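PDB 5FQ8: outer membrane protein Omp121, which probably imports nutrients across the bacterial outer membrane as a TonB-dependent receptor, and carries bound metal ions. Local coordinates for residues I702-S707 with W722-N727; D715-L720 with N809-G814; G805-L810 with G818-I823; I823-V828 with S903-R908. All blocks are in the same frame, centred on the assembly; numbering follows the deposited sequence.

In the fold
Four contacts run across five successive antiparallel strands of the receptor's barrel wall. From the N-terminal side, contact 1 closes the tight hairpin between strands 697-712 and 716-731. Contact 2 crosses it along the chain: D715-L720 lies between the two segments of contact 1, mostly at the start of strand 716-731, yet pairs with N809-G814 beyond a long excursion that carries a small four-stranded sheet. Contact 3 opens where contact 2 ends, shares N809 and L810 with it, and closes the hairpin of 802-812 and 815-825. Contact 4 follows in series from I823, closing a second long excursion, with helices 832-839 and 880-889, by joining 815-825 to 899-915. Neighbouring contacts thus hand the wall on strand by strand.

Contact 1 of 4, residues I702-S707 with W722-N727; sequences IELLIS and WNFTKN
W722 meets two side chains of the facing strand in this antiparallel beta hairpin, part of the transmembrane barrel wall. L704 brings CD2 to the edge of the indole, near its plane, with CD2 3.4 Å from W722 CZ3. I706 lies alongside and approaches obliquely, its CD1 3.8 Å from W722 CE3. The indole reaches across because W722 CG is anti to the backbone N (chi1 -178°). F724 has the same first torsion, and its CB packs 4.1 Å from L704 CB. An alanine in place of W722 would remove the indole, with its contacts to M804 and V806 on the next strand, and would probably loosen the packing around L704 and I706. Behind these side chains stand hydrogen-bonded pairs: I706 N donates to W722 O over 2.7 Å, nearly along the C=O axis, and W722 N returns the bond to I706 O. L704 and F724 are paired in the same reciprocal way. The other face, carrying E703, L705, N723 and T725, is polar where it meets the plug domain: E703 forms a salt bridge with R89, and T725 OG1 a hydrogen bond with the backbone N of G70. Two residues along from the E703-T725 pair, toward W722, L705 CD1 comes to 4.0 Å from N723 CB on this same face.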
loop_
_atom_site.group_PDB
_atom_site.type_symbol
_atom_site.label_atom_id
_atom_site.label_comp_id
_atom_site.label_asym_id
_atom_site.label_seq_id
_atom_site.Cartn_x
_atom_site.Cartn_y
_atom_site.Cartn_z
ATOM N N ILE B 702 -17.998 -25.985 39.902
ATOM C CA ILE B 702 -19.029 -27.012 39.951
ATOM C C ILE B 702 -19.810 -26.957 38.651
ATOM O O ILE B 702 -20.216 -25.878 38.216
ATOM C CB ILE B 702 -19.989 -26.808 41.139
ATOM C CG1 ILE B 702 -19.229 -26.586 42.432
ATOM C CG2 ILE B 702 -20.869 -28.003 41.311
ATOM C CD1 ILE B 702 -20.134 -26.218 43.575
ATOM N N GLU B 703 -20.037 -28.120 38.050
ATOM C CA GLU B 703 -20.880 -28.255 36.870
ATOM C C GLU B 703 -22.003 -29.208 37.220
ATOM O O GLU B 703 -21.758 -30.384 37.502
ATOM C CB GLU B 703 -20.091 -28.774 35.660
ATOM C CG GLU B 703 -19.079 -27.804 35.086
ATOM C CD GLU B 703 -18.021 -28.476 34.242
ATOM O OE1 GLU B 703 -18.128 -29.694 34.010
ATOM O OE2 GLU B 703 -17.077 -27.785 33.815
ATOM N N LEU B 704 -23.227 -28.708 37.182
ATOM C CA LEU B 704 -24.385 -29.449 37.646
ATOM C C LEU B 704 -25.472 -29.406 36.587
ATOM O O LEU B 704 -25.799 -28.334 36.074
ATOM C CB LEU B 704 -24.872 -28.862 38.966
ATOM C CG LEU B 704 -26.287 -29.089 39.450
ATOM C CD1 LEU B 704 -26.519 -30.560 39.629
ATOM C CD2 LEU B 704 -26.432 -28.360 40.754
ATOM N N LEU B 705 -26.020 -30.567 36.262
ATOM C CA LEU B 705 -27.115 -30.694 35.312
ATOM C C LEU B 705 -28.230 -31.532 35.930
ATOM O O LEU B 705 -27.965 -32.554 36.562
ATOM C CB LEU B 705 -26.616 -31.321 34.010
ATOM C CG LEU B 705 -27.568 -31.792 32.918
ATOM C CD1 LEU B 705 -28.324 -30.632 32.362
ATOM C CD2 LEU B 705 -26.790 -32.474 31.836
ATOM N N ILE B 706 -29.475 -31.085 35.775
ATOM C CA ILE B 706 -30.636 -31.820 36.278
ATOM C C ILE B 706 -31.738 -31.780 35.234
ATOM O O ILE B 706 -32.116 -30.702 34.769
ATOM C CB ILE B 706 -31.169 -31.242 37.600
ATOM C CG1 ILE B 706 -30.169 -31.458 38.713
ATOM C CG2 ILE B 706 -32.457 -31.906 37.971
ATOM C CD1 ILE B 706 -30.447 -30.604 39.881
ATOM N N SER B 707 -32.266 -32.945 34.875
ATOM C CA SER B 707 -33.360 -33.015 33.922
ATOM C C SER B 707 -34.311 -34.118 34.336
ATOM O O SER B 707 -33.935 -35.065 35.028
ATOM C CB SER B 707 -32.864 -33.267 32.501
ATOM O OG SER B 707 -32.053 -34.423 32.464
ATOM N N TRP B 722 -32.382 -28.096 33.974
ATOM C CA TRP B 722 -31.739 -27.042 34.742
ATOM C C TRP B 722 -30.264 -27.378 34.830
ATOM O O TRP B 722 -29.910 -28.484 35.241
ATOM C CB TRP B 722 -32.362 -26.935 36.128
ATOM C CG TRP B 722 -31.820 -25.870 36.995
ATOM C CD1 TRP B 722 -32.170 -24.566 36.989
ATOM C CD2 TRP B 722 -30.863 -26.026 38.043
ATOM N NE1 TRP B 722 -31.481 -23.885 37.953
ATOM C CE2 TRP B 722 -30.669 -24.764 38.618
ATOM C CE3 TRP B 722 -30.145 -27.108 38.545
ATOM C CZ2 TRP B 722 -29.782 -24.553 39.673
ATOM C CZ3 TRP B 722 -29.268 -26.900 39.587
ATOM C CH2 TRP B 722 -29.095 -25.634 40.143
ATOM N N ASN B 723 -29.410 -26.445 34.424
ATOM C CA ASN B 723 -27.969 -26.648 34.485
ATOM C C ASN B 723 -27.313 -25.493 35.230
ATOM O O ASN B 723 -27.744 -24.345 35.107
ATOM C CB ASN B 723 -27.389 -26.807 33.075
ATOM C CG ASN B 723 -27.648 -25.609 32.197
ATOM O OD1 ASN B 723 -26.782 -24.767 32.038
ATOM N ND2 ASN B 723 -28.838 -25.526 31.622
ATOM N N PHE B 724 -26.277 -25.793 36.010
ATOM C CA PHE B 724 -25.680 -24.798 36.897
ATOM C C PHE B 724 -24.163 -24.882 36.864
ATOM O O PHE B 724 -23.592 -25.958 37.047
ATOM C CB PHE B 724 -26.196 -24.989 38.329
ATOM C CG PHE B 724 -25.601 -24.048 39.335
ATOM C CD1 PHE B 724 -26.175 -22.821 39.569
ATOM C CD2 PHE B 724 -24.497 -24.420 40.076
ATOM C CE1 PHE B 724 -25.636 -21.966 40.493
ATOM C CE2 PHE B 724 -23.958 -23.577 41.000
ATOM C CZ PHE B 724 -24.527 -22.347 41.213
ATOM N N THR B 725 -23.520 -23.737 36.642
ATOM C CA THR B 725 -22.067 -23.617 36.606
ATOM C C THR B 725 -21.623 -22.525 37.565
ATOM O O THR B 725 -22.155 -21.414 37.533
ATOM C CB THR B 725 -21.554 -23.274 35.196
ATOM O OG1 THR B 725 -21.984 -24.248 34.240
ATOM C CG2 THR B 725 -20.048 -23.216 35.186
ATOM N N LYS B 726 -20.638 -22.830 38.401
ATOM C CA LYS B 726 -19.989 -21.819 39.232
ATOM C C LYS B 726 -18.494 -22.068 39.172
ATOM O O LYS B 726 -18.027 -23.112 39.624
ATOM C CB LYS B 726 -20.494 -21.863 40.672
ATOM C CG LYS B 726 -20.133 -20.651 41.506
ATOM C CD LYS B 726 -20.767 -20.702 42.874
ATOM C CE LYS B 726 -20.306 -19.563 43.741
ATOM N NZ LYS B 726 -21.194 -19.339 44.903
ATOM N N ASN B 727 -17.752 -21.123 38.600
ATOM C CA ASN B 727 -16.311 -21.245 38.436
ATOM C C ASN B 727 -15.593 -20.238 39.312
ATOM O O ASN B 727 -15.991 -19.075 39.389
ATOM C CB ASN B 727 -15.891 -21.049 36.980
ATOM C CG ASN B 727 -14.407 -21.305 36.765
ATOM O OD1 ASN B 727 -13.945 -22.436 36.854
ATOM N ND2 ASN B 727 -13.655 -20.249 36.472
#

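Contact 2 of 4, residues D715-L720 with N809-G814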
loop_
_atom_site.group_PDB
_atom_site.type_symbol
_atom_site.label_atom_id
_atom_site.label_comp_id
_atom_site.label_asym_id
_atom_site.label_seq_id
_atom_site.Cartn_x
_atom_site.Cartn_y
_atom_site.Cartn_z
ATOM N N ASP B 715 -49.514 -39.030 23.907
ATOM C CA ASP B 715 -49.535 -37.862 23.039
ATOM C C ASP B 715 -48.936 -36.611 23.666
ATOM O O ASP B 715 -48.962 -35.555 23.034
ATOM C CB ASP B 715 -50.973 -37.559 22.607
ATOM C CG ASP B 715 -51.510 -38.572 21.643
ATOM O OD1 ASP B 715 -50.705 -39.143 20.896
ATOM O OD2 ASP B 715 -52.732 -38.808 21.634
ATOM N N PHE B 716 -48.401 -36.680 24.878
ATOM C CA PHE B 716 -47.934 -35.463 25.529
ATOM C C PHE B 716 -46.785 -35.771 26.466
ATOM O O PHE B 716 -46.881 -36.679 27.297
ATOM C CB PHE B 716 -49.053 -34.775 26.307
ATOM C CG PHE B 716 -48.598 -33.563 27.050
ATOM C CD1 PHE B 716 -48.328 -32.393 26.380
ATOM C CD2 PHE B 716 -48.427 -33.594 28.414
ATOM C CE1 PHE B 716 -47.902 -31.269 27.059
ATOM C CE2 PHE B 716 -48.003 -32.479 29.096
ATOM C CZ PHE B 716 -47.740 -31.315 28.420
ATOM N N SER B 717 -45.717 -34.999 26.340
ATOM C CA SER B 717 -44.601 -35.069 27.262
ATOM C C SER B 717 -44.166 -33.657 27.630
ATOM O O SER B 717 -44.310 -32.716 26.850
ATOM C CB SER B 717 -43.434 -35.891 26.684
ATOM O OG SER B 717 -42.905 -35.335 25.494
ATOM N N TRP B 718 -43.674 -33.520 28.853
ATOM C CA TRP B 718 -43.173 -32.262 29.380
ATOM C C TRP B 718 -41.845 -32.546 30.039
ATOM O O TRP B 718 -41.774 -33.369 30.950
ATOM C CB TRP B 718 -44.134 -31.648 30.390
ATOM C CG TRP B 718 -43.570 -30.451 31.104
ATOM C CD1 TRP B 718 -42.639 -29.578 30.636
ATOM C CD2 TRP B 718 -43.900 -30.005 32.427
ATOM N NE1 TRP B 718 -42.376 -28.615 31.571
ATOM C CE2 TRP B 718 -43.136 -28.857 32.682
ATOM C CE3 TRP B 718 -44.770 -30.463 33.414
ATOM C CZ2 TRP B 718 -43.211 -28.163 33.876
ATOM C CZ3 TRP B 718 -44.843 -29.773 34.596
ATOM C CH2 TRP B 718 -44.067 -28.635 34.818
ATOM N N GLU B 719 -40.796 -31.890 29.570
ATOM C CA GLU B 719 -39.480 -32.051 30.155
ATOM C C GLU B 719 -39.022 -30.730 30.747
ATOM O O GLU B 719 -39.413 -29.650 30.296
ATOM C CB GLU B 719 -38.473 -32.555 29.126
ATOM C CG GLU B 719 -38.882 -33.836 28.427
ATOM C CD GLU B 719 -37.731 -34.532 27.726
ATOM O OE1 GLU B 719 -36.590 -34.014 27.779
ATOM O OE2 GLU B 719 -37.974 -35.604 27.126
ATOM N N LEU B 720 -38.211 -30.830 31.783
ATOM C CA LEU B 720 -37.566 -29.681 32.385
ATOM C C LEU B 720 -36.080 -29.958 32.472
ATOM O O LEU B 720 -35.656 -31.076 32.774
ATOM C CB LEU B 720 -38.118 -29.394 33.764
ATOM C CG LEU B 720 -39.507 -28.789 33.797
ATOM C CD1 LEU B 720 -40.077 -28.989 35.162
ATOM C CD2 LEU B 720 -39.412 -27.327 33.479
ATOM N N ASN B 809 -39.392 -28.403 27.463
ATOM C CA ASN B 809 -39.703 -28.923 26.131
ATOM C C ASN B 809 -41.016 -29.694 26.187
ATOM O O ASN B 809 -41.101 -30.734 26.844
ATOM C CB ASN B 809 -38.571 -29.807 25.600
ATOM C CG ASN B 809 -37.217 -29.106 25.606
ATOM O OD1 ASN B 809 -36.866 -28.391 24.669
ATOM N ND2 ASN B 809 -36.444 -29.325 26.661
ATOM N N LEU B 810 -42.028 -29.183 25.499
ATOM C CA LEU B 810 -43.325 -29.828 25.376
ATOM C C LEU B 810 -43.460 -30.501 24.021
ATOM O O LEU B 810 -43.034 -29.960 23.000
ATOM C CB LEU B 810 -44.437 -28.807 25.544
ATOM C CG LEU B 810 -44.173 -27.928 26.749
ATOM C CD1 LEU B 810 -45.113 -26.776 26.750
ATOM C CD2 LEU B 810 -44.376 -28.749 27.972
ATOM N N LYS B 811 -44.051 -31.688 24.017
ATOM C CA LYS B 811 -44.391 -32.392 22.788
ATOM C C LYS B 811 -45.817 -32.896 22.908
ATOM O O LYS B 811 -46.121 -33.686 23.804
ATOM C CB LYS B 811 -43.426 -33.552 22.515
ATOM C CG LYS B 811 -41.964 -33.161 22.493
ATOM C CD LYS B 811 -41.110 -34.197 21.785
ATOM C CE LYS B 811 -41.468 -34.277 20.306
ATOM N NZ LYS B 811 -40.612 -35.230 19.532
ATOM N N TYR B 812 -46.691 -32.431 22.023
ATOM C CA TYR B 812 -48.063 -32.923 21.945
ATOM C C TYR B 812 -48.334 -33.404 20.524
ATOM O O TYR B 812 -48.605 -32.602 19.630
ATOM C CB TYR B 812 -49.061 -31.858 22.369
ATOM C CG TYR B 812 -50.491 -32.269 22.139
ATOM C CD1 TYR B 812 -51.070 -33.275 22.889
ATOM C CD2 TYR B 812 -51.260 -31.656 21.161
ATOM C CE1 TYR B 812 -52.375 -33.661 22.677
ATOM C CE2 TYR B 812 -52.562 -32.032 20.939
ATOM C CZ TYR B 812 -53.117 -33.035 21.699
ATOM O OH TYR B 812 -54.421 -33.418 21.484
ATOM N N LYS B 813 -48.287 -34.718 20.331
ATOM C CA LYS B 813 -48.504 -35.324 19.023
ATOM C C LYS B 813 -47.456 -34.830 18.045
ATOM O O LYS B 813 -46.308 -35.279 18.079
ATOM C CB LYS B 813 -49.908 -35.022 18.486
ATOM C CG LYS B 813 -51.007 -35.888 19.037
ATOM C CD LYS B 813 -52.361 -35.233 18.826
ATOM C CE LYS B 813 -53.513 -36.245 18.792
ATOM N NZ LYS B 813 -53.772 -36.886 20.102
ATOM N N GLY B 814 -47.839 -33.904 17.178
ATOM C CA GLY B 814 -46.909 -33.408 16.186
ATOM C C GLY B 814 -46.258 -32.093 16.548
ATOM O O GLY B 814 -45.307 -31.682 15.890
HETATM O O HOH W 1 -40.942 -33.462 25.953
#
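The backbone of this antiparallel pair in the barrel wall puts F716, W718, L810 and Y812 on one face and S717, E719, N809 and K811 on the other; rotamers then decide which atoms meet. On the first, F716 and Y812 both hold CG anti to the backbone N, yet their side chains cross at about a right angle; Y812 CB lies at the edge of the F716 ring, 4.1 Å from CD1. W718 has the same first torsion and runs alongside L810, whose CG is anti to its carbonyl carbon, so that L810 CD2 comes within 3.3 Å of W718 CD1. Beside CD1, on the same pyrrole side, NE1 donates a hydrogen bond to T808 OG1, helping to fix the ring's rotation. On the polar face, S717 OG takes the crowded position between N and carbonyl carbon (chi1 61°), beside K811 CB at 3.5 Å. There it shares a water, which donates to N809 O over 2.9 Å. Past the strands, K813 extends its chain until chi4 bends it (69°), setting NZ 2.7 Å from D715 OD2. This salt bridge meets the carboxylate from above its plane (74° out). K813 N also donates to D715 O, so two bonds join these residues. With K813 on the surface, solvent would probably weaken the charge attraction, while reciprocal backbone bonds of S717 with K811 and E719 with N809 set the register.

Contact 3 of 4, residues G805-L810 with G818-I823; sequences GVSTNL and GIDFDI
V806 and F821 make the closer-packed side of this pairing, with V806 CG2 3.8 Å from F821 CB and the two side chains crossing obliquely. V806 O sits at the edge of the phenyl ring. At the next hydrogen-bonded pair, two residues along, T808 CG2, in the crowded position between N and carbonyl carbon, lies beside I819, 3.8 Å from its CB. Both pairs are hydrogen-bonded both ways; V806 N meets F821 O in the carbonyl plane, on a lone pair, at 3.2 Å. The opposite face has less side-chain packing, since its ends carry glycines, G805 and G818, and near N809 it takes up a water. N809 OD1 stands 3.9 Å from G818 CA. That water spans the strands, donating to N809 OD1 at 2.9 Å and to D820 OD1, although other acceptors compete for its protons. D820 OD2 has a long, weak ion pair with K67 of the plug domain. An apolar face backed by a watered polar face suits an antiparallel hairpin in the wall of a transmembrane beta barrel.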
loop_
_atom_site.group_PDB
_atom_site.type_symbol
_atom_site.label_atom_id
_atom_site.label_comp_id
_atom_site.label_asym_id
_atom_site.label_seq_id
_atom_site.Cartn_x
_atom_site.Cartn_y
_atom_site.Cartn_z
ATOM N N GLY B 805 -28.891 -22.053 33.331
ATOM C CA GLY B 805 -29.947 -22.037 32.332
ATOM C C GLY B 805 -31.042 -23.016 32.680
ATOM O O GLY B 805 -30.796 -24.050 33.302
ATOM N N VAL B 806 -32.266 -22.676 32.284
ATOM C CA VAL B 806 -33.439 -23.502 32.543
ATOM C C VAL B 806 -34.218 -23.675 31.246
ATOM O O VAL B 806 -34.542 -22.699 30.565
ATOM C CB VAL B 806 -34.340 -22.921 33.653
ATOM C CG1 VAL B 806 -33.521 -22.587 34.841
ATOM C CG2 VAL B 806 -35.087 -21.695 33.205
ATOM N N SER B 807 -34.505 -24.918 30.898
ATOM C CA SER B 807 -35.179 -25.226 29.653
ATOM C C SER B 807 -36.438 -26.015 29.942
ATOM O O SER B 807 -36.526 -26.712 30.944
ATOM C CB SER B 807 -34.285 -26.016 28.721
ATOM O OG SER B 807 -33.354 -25.160 28.102
ATOM N N THR B 808 -37.403 -25.899 29.050
ATOM C CA THR B 808 -38.555 -26.779 29.058
ATOM C C THR B 808 -38.856 -27.199 27.631
ATOM O O THR B 808 -38.590 -26.453 26.692
ATOM C CB THR B 808 -39.763 -26.102 29.693
ATOM O OG1 THR B 808 -40.865 -26.997 29.656
ATOM C CG2 THR B 808 -40.129 -24.850 28.952
ATOM N N ASN B 809 -39.392 -28.403 27.463
ATOM C CA ASN B 809 -39.703 -28.923 26.131
ATOM C C ASN B 809 -41.016 -29.694 26.187
ATOM O O ASN B 809 -41.101 -30.734 26.844
ATOM C CB ASN B 809 -38.571 -29.807 25.600
ATOM C CG ASN B 809 -37.217 -29.106 25.606
ATOM O OD1 ASN B 809 -36.866 -28.391 24.669
ATOM N ND2 ASN B 809 -36.444 -29.325 26.661
ATOM N N LEU B 810 -42.028 -29.183 25.499
ATOM C CA LEU B 810 -43.325 -29.828 25.376
ATOM C C LEU B 810 -43.460 -30.501 24.021
ATOM O O LEU B 810 -43.034 -29.960 23.000
ATOM C CB LEU B 810 -44.437 -28.807 25.544
ATOM C CG LEU B 810 -44.173 -27.928 26.749
ATOM C CD1 LEU B 810 -45.113 -26.776 26.750
ATOM C CD2 LEU B 810 -44.376 -28.749 27.972
ATOM N N GLY B 818 -40.077 -25.361 22.696
ATOM C CA GLY B 818 -38.869 -25.277 23.486
ATOM C C GLY B 818 -38.625 -23.864 23.947
ATOM O O GLY B 818 -38.756 -22.917 23.174
ATOM N N ILE B 819 -38.300 -23.705 25.221
ATOM C CA ILE B 819 -38.107 -22.393 25.814
ATOM C C ILE B 819 -36.875 -22.477 26.687
ATOM O O ILE B 819 -36.860 -23.238 27.659
ATOM C CB ILE B 819 -39.317 -21.948 26.644
ATOM C CG1 ILE B 819 -40.549 -21.887 25.764
ATOM C CG2 ILE B 819 -39.075 -20.588 27.188
ATOM C CD1 ILE B 819 -41.735 -21.296 26.440
ATOM N N ASP B 820 -35.841 -21.719 26.344
ATOM C CA ASP B 820 -34.601 -21.740 27.100
ATOM C C ASP B 820 -34.289 -20.355 27.645
ATOM O O ASP B 820 -34.450 -19.351 26.947
ATOM C CB ASP B 820 -33.466 -22.254 26.237
ATOM C CG ASP B 820 -33.814 -23.530 25.568
ATOM O OD1 ASP B 820 -34.610 -23.485 24.618
ATOM O OD2 ASP B 820 -33.310 -24.579 26.002
ATOM N N PHE B 821 -33.856 -20.307 28.894
ATOM C CA PHE B 821 -33.482 -19.069 29.550
ATOM C C PHE B 821 -32.015 -19.142 29.891
ATOM O O PHE B 821 -31.548 -20.162 30.391
ATOM C CB PHE B 821 -34.307 -18.832 30.813
ATOM C CG PHE B 821 -35.693 -18.401 30.534
ATOM C CD1 PHE B 821 -36.667 -19.321 30.289
ATOM C CD2 PHE B 821 -36.012 -17.077 30.487
ATOM C CE1 PHE B 821 -37.934 -18.929 30.015
ATOM C CE2 PHE B 821 -37.275 -16.681 30.215
ATOM C CZ PHE B 821 -38.240 -17.604 29.978
ATOM N N ASP B 822 -31.297 -18.073 29.595
ATOM C CA ASP B 822 -29.890 -17.951 29.937
ATOM C C ASP B 822 -29.799 -17.025 31.127
ATOM O O ASP B 822 -30.412 -15.957 31.127
ATOM C CB ASP B 822 -29.078 -17.403 28.768
ATOM C CG ASP B 822 -27.663 -17.910 28.758
ATOM O OD1 ASP B 822 -27.116 -18.175 29.845
ATOM O OD2 ASP B 822 -27.102 -18.050 27.656
ATOM N N ILE B 823 -29.073 -17.445 32.153
ATOM C CA ILE B 823 -28.961 -16.646 33.363
ATOM C C ILE B 823 -27.508 -16.593 33.785
ATOM O O ILE B 823 -26.942 -17.607 34.200
ATOM C CB ILE B 823 -29.829 -17.181 34.501
ATOM C CG1 ILE B 823 -31.295 -17.075 34.123
ATOM C CG2 ILE B 823 -29.580 -16.381 35.747
ATOM C CD1 ILE B 823 -31.834 -18.327 33.565
HETATM O O HOH W 2 -34.984 -26.253 23.985
#

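Contact 4 of 4, residues I823-V828 with S903-R908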
loop_
_atom_site.group_PDB
_atom_site.type_symbol
_atom_site.label_atom_id
_atom_site.label_comp_id
_atom_site.label_asym_id
_atom_site.label_seq_id
_atom_site.Cartn_x
_atom_site.Cartn_y
_atom_site.Cartn_z
ATOM N N ILE B 823 -29.073 -17.445 32.153
ATOM C CA ILE B 823 -28.961 -16.646 33.363
ATOM C C ILE B 823 -27.508 -16.593 33.785
ATOM O O ILE B 823 -26.942 -17.607 34.200
ATOM C CB ILE B 823 -29.829 -17.181 34.501
ATOM C CG1 ILE B 823 -31.295 -17.075 34.123
ATOM C CG2 ILE B 823 -29.580 -16.381 35.747
ATOM C CD1 ILE B 823 -31.834 -18.327 33.565
ATOM N N ARG B 824 -26.912 -15.413 33.692
ATOM C CA ARG B 824 -25.518 -15.198 34.044
ATOM C C ARG B 824 -25.478 -14.000 34.963
ATOM O O ARG B 824 -26.025 -12.947 34.624
ATOM C CB ARG B 824 -24.650 -14.948 32.810
ATOM C CG ARG B 824 -25.001 -15.818 31.624
ATOM C CD ARG B 824 -24.047 -15.649 30.488
ATOM N NE ARG B 824 -24.414 -16.563 29.432
ATOM C CZ ARG B 824 -23.714 -16.758 28.331
ATOM N NH1 ARG B 824 -22.588 -16.097 28.136
ATOM N NH2 ARG B 824 -24.147 -17.621 27.432
ATOM N N GLN B 825 -24.840 -14.163 36.115
ATOM C CA GLN B 825 -24.901 -13.175 37.174
ATOM C C GLN B 825 -23.505 -12.886 37.678
ATOM O O GLN B 825 -22.764 -13.810 38.028
ATOM C CB GLN B 825 -25.779 -13.660 38.330
ATOM C CG GLN B 825 -27.245 -13.739 37.992
ATOM C CD GLN B 825 -27.917 -12.382 37.979
ATOM O OE1 GLN B 825 -27.461 -11.453 38.643
ATOM N NE2 GLN B 825 -29.010 -12.259 37.219
ATOM N N GLY B 826 -23.162 -11.613 37.732
ATOM C CA GLY B 826 -21.923 -11.209 38.352
ATOM C C GLY B 826 -20.888 -10.745 37.340
ATOM O O GLY B 826 -20.886 -11.139 36.173
ATOM N N GLY B 827 -19.994 -9.894 37.816
ATOM C CA GLY B 827 -18.939 -9.361 36.993
ATOM C C GLY B 827 -19.275 -7.996 36.437
ATOM O O GLY B 827 -20.331 -7.416 36.689
ATOM N N VAL B 828 -18.348 -7.483 35.632
ATOM C CA VAL B 828 -18.416 -6.104 35.175
ATOM C C VAL B 828 -17.712 -5.993 33.835
ATOM O O VAL B 828 -16.854 -6.800 33.496
ATOM C CB VAL B 828 -17.806 -5.165 36.244
ATOM C CG1 VAL B 828 -16.316 -5.268 36.256
ATOM C CG2 VAL B 828 -18.246 -3.756 36.039
ATOM N N SER B 903 -24.461 -8.820 34.472
ATOM C CA SER B 903 -25.487 -9.803 34.771
ATOM C C SER B 903 -26.694 -9.624 33.871
ATOM O O SER B 903 -27.051 -8.504 33.504
ATOM C CB SER B 903 -25.900 -9.683 36.235
ATOM O OG SER B 903 -24.813 -9.969 37.095
ATOM N N TYR B 904 -27.313 -10.746 33.502
ATOM C CA TYR B 904 -28.554 -10.703 32.740
ATOM C C TYR B 904 -29.294 -12.031 32.848
ATOM O O TYR B 904 -28.707 -13.075 33.134
ATOM C CB TYR B 904 -28.315 -10.334 31.262
ATOM C CG TYR B 904 -27.490 -11.310 30.427
ATOM C CD1 TYR B 904 -28.058 -12.463 29.900
ATOM C CD2 TYR B 904 -26.156 -11.043 30.126
ATOM C CE1 TYR B 904 -27.318 -13.333 29.136
ATOM C CE2 TYR B 904 -25.413 -11.906 29.364
ATOM C CZ TYR B 904 -25.998 -13.052 28.864
ATOM O OH TYR B 904 -25.258 -13.914 28.095
ATOM N N VAL B 905 -30.609 -11.955 32.654
ATOM C CA VAL B 905 -31.450 -13.109 32.362
ATOM C C VAL B 905 -31.951 -12.926 30.944
ATOM O O VAL B 905 -32.400 -11.838 30.581
ATOM C CB VAL B 905 -32.645 -13.266 33.325
ATOM C CG1 VAL B 905 -33.433 -14.472 32.935
ATOM C CG2 VAL B 905 -32.198 -13.401 34.769
ATOM N N LYS B 906 -31.881 -13.980 30.144
ATOM C CA LYS B 906 -32.237 -13.859 28.740
ATOM C C LYS B 906 -33.183 -14.967 28.304
ATOM O O LYS B 906 -32.924 -16.146 28.551
ATOM C CB LYS B 906 -30.984 -13.871 27.871
ATOM C CG LYS B 906 -31.073 -12.942 26.704
ATOM C CD LYS B 906 -29.815 -12.970 25.894
ATOM C CE LYS B 906 -28.892 -11.861 26.269
ATOM N NZ LYS B 906 -27.665 -11.979 25.467
ATOM N N LEU B 907 -34.278 -14.580 27.655
ATOM C CA LEU B 907 -35.033 -15.512 26.833
ATOM C C LEU B 907 -34.193 -15.856 25.609
ATOM O O LEU B 907 -34.299 -15.214 24.560
ATOM C CB LEU B 907 -36.381 -14.917 26.441
ATOM C CG LEU B 907 -37.306 -15.867 25.677
ATOM C CD1 LEU B 907 -37.346 -17.230 26.322
ATOM C CD2 LEU B 907 -38.698 -15.306 25.579
ATOM N N ARG B 908 -33.340 -16.866 25.749
ATOM C CA ARG B 908 -32.361 -17.190 24.718
ATOM C C ARG B 908 -33.036 -17.592 23.414
ATOM O O ARG B 908 -32.792 -16.989 22.371
ATOM C CB ARG B 908 -31.455 -18.302 25.229
ATOM C CG ARG B 908 -30.229 -18.564 24.405
ATOM C CD ARG B 908 -29.032 -17.835 24.959
ATOM N NE ARG B 908 -28.834 -16.590 24.245
ATOM C CZ ARG B 908 -27.893 -15.711 24.517
ATOM N NH1 ARG B 908 -27.046 -15.928 25.500
ATOM N NH2 ARG B 908 -27.822 -14.610 23.803
#
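Y904 OH lies over one face of the R824 guanidinium, 3.0 Å above its plane and offset toward the rim, while the phenol ring and guanidinium planes are only 29° apart. Despite this closeness the angle is poor for a hydrogen bond. Y904 CG occupies the crowded position between N and carbonyl carbon, and the R824 chain, extended from CG to NE, runs beside the ring, with CD 3.6 Å from Y904 CZ. The R908 guanidinium carries K906 CD over one face and R824 NH2 at its edge, 3.9 Å from R908 NH1. These like charges are tolerated probably because D822 forms salt bridges with both arginines, and E952 adds one to R908. R824 is further held by S74 OG and I73 O of the plug domain. A leucine here would remove the guanidinium and would probably leave R908 and D822 less firmly placed and weaken the tie between wall and plug. At the backbone, R824 and Y904 are joined both ways, R824 N to Y904 O at 3.0 Å and nearly along the C=O axis. I823 CG1 packs alongside V905, 3.6 Å from its CG1. S903 OG accepts from G826 N and bonds D901, where the strand gives way to loop. On the flanks, I823 touches M804 of strand 802-812, and Y904 leans on V940 of strand 928-941.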